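Local coordinates for protein sensory box histidine kinase/response regulator (Burkholderia thailandensis, PDB 3MR0) that probably acts as a phosphorelay sensor kinase in two-component signalling, the chain described here being its PAS domain, at residues P36-K39 and K40-Y44; D121-D124 and R125-E129. All coordinates share one frame; numbering follows the deposited sequence.

Contact 1 of 2, residues P36-K39 and K40-Y44; sequences PHFK and KIMGY
Lys40 continues the short helix begun at Pro36: its backbone N bonds to Pro36 O at 3.0 Å, while CB and CG run past the imidazole of His37. The lysine chain then bends twice and carries its ammonium to a salt bridge with Glu45. Ile41 follows, with its N held by His37 O at 2.9 Å in a nearly straight bond (170°). Its CD1 lies 3.5 Å from His37 CD2, and the two side chains cross at about a right angle; with CG anti to the backbone N (chi1 -158°), the imidazole is brought down along the helix to meet the isoleucine. Met42, present as selenomethionine, sends its N to Phe38 O, and its side chain runs alongside Phe38, CG resting 3.7 Å from CE2. The bend at chi2 (-58°) leaves SE 5.2 Å from the centroid of the Phe38 ring, an oblique Met-aromatic contact. Gly43, with positive phi, turns the chain out of the helix in a Schellman motif, whose long bond runs from Tyr44 N back to Lys39 O at 2.8 Å. One water donates to both Pro36 O and Tyr44 O, bridging the start of the helix and the residue beyond its end. Backbone bonds thus close the helix, while the Met-aromatic pair packs Met42 CG beside Phe38, which lines a pocket holding a polyether, probably from the crystallisation liquor.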
loop_
_atom_site.group_PDB
_atom_site.type_symbol
_atom_site.label_atom_id
_atom_site.label_comp_id
_atom_site.label_asym_id
_atom_site.label_seq_id
_atom_site.Cartn_x
_atom_site.Cartn_y
_atom_site.Cartn_z
ATOM N N PRO A 36 7.358 -4.719 11.410
ATOM C CA PRO A 36 7.080 -6.162 11.440
ATOM C C PRO A 36 5.715 -6.476 10.838
ATOM O O PRO A 36 5.648 -7.428 10.047
ATOM C CB PRO A 36 7.120 -6.496 12.937
ATOM C CG PRO A 36 8.063 -5.463 13.516
ATOM C CD PRO A 36 7.826 -4.205 12.718
ATOM N N HIS A 37 4.662 -5.716 11.174
ATOM C CA HIS A 37 3.344 -6.020 10.592
ATOM C C HIS A 37 3.225 -5.764 9.075
ATOM O O HIS A 37 2.444 -6.430 8.386
ATOM C CB HIS A 37 2.129 -5.447 11.348
ATOM C CG HIS A 37 0.865 -6.197 11.037
ATOM N ND1 HIS A 37 0.652 -7.497 11.451
ATOM C CD2 HIS A 37 -0.209 -5.873 10.278
ATOM C CE1 HIS A 37 -0.515 -7.924 10.997
ATOM N NE2 HIS A 37 -1.061 -6.956 10.287
ATOM N N PHE A 38 3.999 -4.816 8.561
ATOM C CA PHE A 38 4.078 -4.670 7.125
ATOM C C PHE A 38 4.586 -5.985 6.555
ATOM O O PHE A 38 3.998 -6.536 5.632
ATOM C CB PHE A 38 5.019 -3.533 6.741
ATOM C CG PHE A 38 5.051 -3.253 5.278
ATOM C CD1 PHE A 38 4.534 -2.076 4.779
ATOM C CD2 PHE A 38 5.582 -4.182 4.390
ATOM C CE1 PHE A 38 4.552 -1.813 3.425
ATOM C CE2 PHE A 38 5.602 -3.934 3.018
ATOM C CZ PHE A 38 5.087 -2.751 2.532
ATOM N N LYS A 39 5.695 -6.486 7.088
ATOM C CA LYS A 39 6.235 -7.742 6.579
ATOM C C LYS A 39 5.186 -8.843 6.645
ATOM O O LYS A 39 5.050 -9.665 5.727
ATOM C CB LYS A 39 7.480 -8.156 7.351
ATOM C CG LYS A 39 8.639 -7.190 7.227
ATOM C CD LYS A 39 9.844 -7.764 7.942
ATOM C CE LYS A 39 10.986 -6.786 8.015
ATOM N NZ LYS A 39 11.841 -7.176 9.161
ATOM N N LYS A 40 4.436 -8.863 7.731
ATOM C CA LYS A 40 3.459 -9.908 7.882
ATOM C C LYS A 40 2.392 -9.809 6.802
ATOM O O LYS A 40 2.082 -10.803 6.151
ATOM C CB LYS A 40 2.854 -9.884 9.275
ATOM C CG LYS A 40 1.739 -10.902 9.467
ATOM C CD LYS A 40 2.091 -12.274 8.877
ATOM C CE LYS A 40 3.143 -13.000 9.693
ATOM N NZ LYS A 40 3.103 -14.472 9.433
ATOM N N ILE A 41 1.844 -8.613 6.600
ATOM C CA ILE A 41 0.808 -8.406 5.585
ATOM C C ILE A 41 1.243 -8.878 4.196
ATOM O O ILE A 41 0.413 -9.309 3.410
ATOM C CB ILE A 41 0.342 -6.926 5.540
ATOM C CG1 ILE A 41 -0.458 -6.567 6.795
ATOM C CG2 ILE A 41 -0.485 -6.632 4.286
ATOM C CD1 ILE A 41 -0.726 -5.086 6.926
HETATM N N MSE A 42 2.538 -8.806 3.895
HETATM C CA MSE A 42 3.067 -9.358 2.636
HETATM C C MSE A 42 3.181 -10.894 2.696
HETATM O O MSE A 42 3.522 -11.551 1.703
HETATM C CB MSE A 42 4.422 -8.748 2.266
HETATM C CG MSE A 42 4.407 -7.253 2.064
HETATM SE SE MSE A 42 3.156 -6.666 0.686
HETATM C CE MSE A 42 3.915 -7.649 -0.812
ATOM N N GLY A 43 2.895 -11.444 3.877
ATOM C CA GLY A 43 2.928 -12.874 4.120
ATOM C C GLY A 43 4.246 -13.353 4.689
ATOM O O GLY A 43 4.489 -14.555 4.714
ATOM N N TYR A 44 5.093 -12.429 5.149
ATOM C CA TYR A 44 6.447 -12.771 5.592
ATOM C C TYR A 44 6.656 -12.577 7.084
ATOM O O TYR A 44 6.275 -11.553 7.638
ATOM C CB TYR A 44 7.491 -11.935 4.852
ATOM C CG TYR A 44 7.607 -12.235 3.369
ATOM C CD1 TYR A 44 8.578 -13.097 2.881
ATOM C CD2 TYR A 44 6.740 -11.638 2.457
ATOM C CE1 TYR A 44 8.671 -13.364 1.530
ATOM C CE2 TYR A 44 6.827 -11.897 1.103
ATOM C CZ TYR A 44 7.789 -12.765 0.642
ATOM O OH TYR A 44 7.856 -13.013 -0.712
HETATM O O HOH W 1 6.148 -10.289 10.123
#

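Contact 2 of 2, residues D121-D124 and R125-E129; sequences DVTD and RKRDE. With SO4 (sulfate ion), chain C.
An Asx turn leads strand 112-121 into the long C-terminal helix, and Val122, at the N-cap position, makes the first contacts with the turn that follows. Its CG1 lies 3.2 Å from Arg125 NH2, the two side chains running side by side in the same direction. Arg125 also grips a sulfate, probably from the crystallisation liquor: NH2 donates to sulfate O3 at 2.9 Å, and NE to both O1 and O3. The anion sits at the guanidinium edge, and Glu129 OE2 meets that flat group in its plane through a weak bond from NH1, 3.4 Å long. Glu129 OE1 also pairs with Lys126 NZ, so one carboxylate joins two cations. In the Asx turn itself, Asp121 OD1 takes two bonds from one face of its plane, from Thr123 N at 2.9 Å and from Thr123 OG1 at 2.7 Å. Thr123 CG2, anti to the backbone N, is thereby directed, in one conformer, over one face of the Arg127 guanidinium, 3.4 Å above its plane. At its edge Asp124 OD1 approaches Arg127 NH1 as a salt bridge, but the separation is implausibly short and Arg127 has two conformers, leaving the detail doubtful. Beyond the turn, strand 95-106 flanks the start of the helix: Thr123 OG1 bonds to Trp97 N, Lys126 makes a cation-pi contact with Trp97, Asp121 pairs with Arg96, and Glu85 of strand 82-89 salt-bridges Arg125.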
loop_
_atom_site.group_PDB
_atom_site.type_symbol
_atom_site.label_atom_id
_atom_site.label_comp_id
_atom_site.label_asym_id
_atom_site.label_seq_id
_atom_site.Cartn_x
_atom_site.Cartn_y
_atom_site.Cartn_z
ATOM N N ASP A 121 -4.594 -4.582 5.160
ATOM C CA ASP A 121 -5.137 -5.629 4.298
ATOM C C ASP A 121 -6.634 -5.479 4.229
ATOM O O ASP A 121 -7.304 -5.673 5.236
ATOM C CB ASP A 121 -4.804 -7.039 4.799
ATOM C CG ASP A 121 -5.127 -8.104 3.762
ATOM O OD1 ASP A 121 -6.280 -8.168 3.302
ATOM O OD2 ASP A 121 -4.222 -8.861 3.363
ATOM N N VAL A 122 -7.142 -5.120 3.049
ATOM C CA VAL A 122 -8.576 -4.892 2.832
ATOM C C VAL A 122 -9.194 -5.939 1.891
ATOM O O VAL A 122 -10.194 -5.672 1.233
ATOM C CB VAL A 122 -8.870 -3.459 2.289
ATOM C CG1 VAL A 122 -8.446 -2.390 3.307
ATOM C CG2 VAL A 122 -8.216 -3.240 0.920
ATOM N N THR A 123 -8.598 -7.131 1.850
ATOM C CA THR A 123 -9.005 -8.153 0.908
ATOM C C THR A 123 -10.458 -8.525 1.051
ATOM O O THR A 123 -11.181 -8.527 0.062
ATOM C CB THR A 123 -8.124 -9.428 1.004
ATOM O OG1 THR A 123 -6.753 -9.064 0.823
ATOM C CG2 THR A 123 -8.505 -10.429 -0.074
ATOM N N ASP A 124 -10.881 -8.844 2.273
ATOM C CA ASP A 124 -12.249 -9.335 2.533
ATOM C C ASP A 124 -13.344 -8.351 2.179
ATOM O O ASP A 124 -14.394 -8.750 1.689
ATOM C CB ASP A 124 -12.410 -9.801 3.983
ATOM C CG ASP A 124 -11.881 -11.192 4.191
ATOM O OD1 ASP A 124 -11.579 -11.845 3.174
ATOM O OD2 ASP A 124 -11.767 -11.632 5.357
ATOM N N ARG A 125 -13.120 -7.070 2.446
ATOM C CA ARG A 125 -14.054 -6.059 1.985
ATOM C C ARG A 125 -14.115 -6.053 0.469
ATOM O O ARG A 125 -15.197 -5.967 -0.090
ATOM C CB ARG A 125 -13.697 -4.654 2.473
ATOM C CG ARG A 125 -14.477 -3.583 1.701
ATOM C CD ARG A 125 -14.504 -2.253 2.413
ATOM N NE ARG A 125 -13.166 -1.826 2.798
ATOM C CZ ARG A 125 -12.340 -1.154 2.010
ATOM N NH1 ARG A 125 -12.711 -0.819 0.784
ATOM N NH2 ARG A 125 -11.143 -0.825 2.449
ATOM N N LYS A 126 -12.958 -6.151 -0.193
ATOM C CA LYS A 126 -12.915 -6.094 -1.661
ATOM C C LYS A 126 -13.599 -7.318 -2.293
ATOM O O LYS A 126 -14.206 -7.209 -3.376
ATOM C CB LYS A 126 -11.481 -5.881 -2.186
ATOM C CG LYS A 126 -10.824 -4.561 -1.769
ATOM C CD LYS A 126 -11.432 -3.365 -2.447
ATOM C CE LYS A 126 -11.411 -3.521 -3.925
ATOM N NZ LYS A 126 -12.023 -2.322 -4.578
ATOM N N ARG A 127 -13.507 -8.459 -1.604
ATOM C CA ARG A 127 -14.194 -9.697 -1.997
ATOM C C ARG A 127 -15.704 -9.509 -1.994
ATOM O O ARG A 127 -16.387 -9.898 -2.938
ATOM C CB ARG A 127 -13.820 -10.864 -1.055
ATOM C CG ARG A 127 -12.387 -11.415 -1.216
ATOM C CD ARG A 127 -11.960 -12.271 -0.008
ATOM N NE ARG A 127 -10.756 -13.075 -0.282
ATOM C CZ ARG A 127 -9.927 -13.564 0.647
ATOM N NH1 ARG A 127 -10.141 -13.338 1.934
ATOM N NH2 ARG A 127 -8.866 -14.271 0.285
ATOM N N ASP A 128 -16.221 -8.927 -0.915
ATOM C CA ASP A 128 -17.671 -8.735 -0.754
ATOM C C ASP A 128 -18.246 -7.620 -1.666
ATOM O O ASP A 128 -19.348 -7.729 -2.200
ATOM C CB ASP A 128 -18.036 -8.548 0.734
ATOM C CG ASP A 128 -17.858 -9.825 1.542
ATOM O OD1 ASP A 128 -17.800 -10.928 0.948
ATOM O OD2 ASP A 128 -17.771 -9.744 2.780
ATOM N N GLU A 129 -17.477 -6.567 -1.867
ATOM C CA GLU A 129 -17.849 -5.546 -2.836
ATOM C C GLU A 129 -17.955 -6.119 -4.252
ATOM O O GLU A 129 -18.893 -5.802 -4.975
ATOM C CB GLU A 129 -16.840 -4.398 -2.840
ATOM C CG GLU A 129 -16.871 -3.533 -1.603
ATOM C CD GLU A 129 -15.767 -2.461 -1.619
ATOM O OE1 GLU A 129 -15.029 -2.367 -2.630
ATOM O OE2 GLU A 129 -15.638 -1.729 -0.605
HETATM S S SO4 C . -11.575 -2.744 6.126
HETATM O O1 SO4 C . -12.972 -2.971 5.782
HETATM O O2 SO4 C . -10.841 -3.994 6.227
HETATM O O3 SO4 C . -10.980 -1.933 5.087
HETATM O O4 SO4 C . -11.441 -2.044 7.395
#

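How the contacts relate
Contact 1 comes early in the chain and is complete before contact 2 begins, and their centres lie 18 Å apart. The first occupies the short helix 36-41, between strands 32-34 and 52-53; the second spans the exit from strand 112-121 into helix 123-140. That strand, central in the antiparallel sheet of the PAS fold, connects them: Phe38 and Ile41 pack on its Ile119, and Ile41 CD1 comes within 4.3 Å of Asp121 N. Contact 1 therefore belongs to the helical cover beside the ligand pocket, whereas contact 2 starts the C-terminal helix. In sensor kinases such a helix commonly leads toward the output domains, and the two contacts meet on the last strand of the PAS fold.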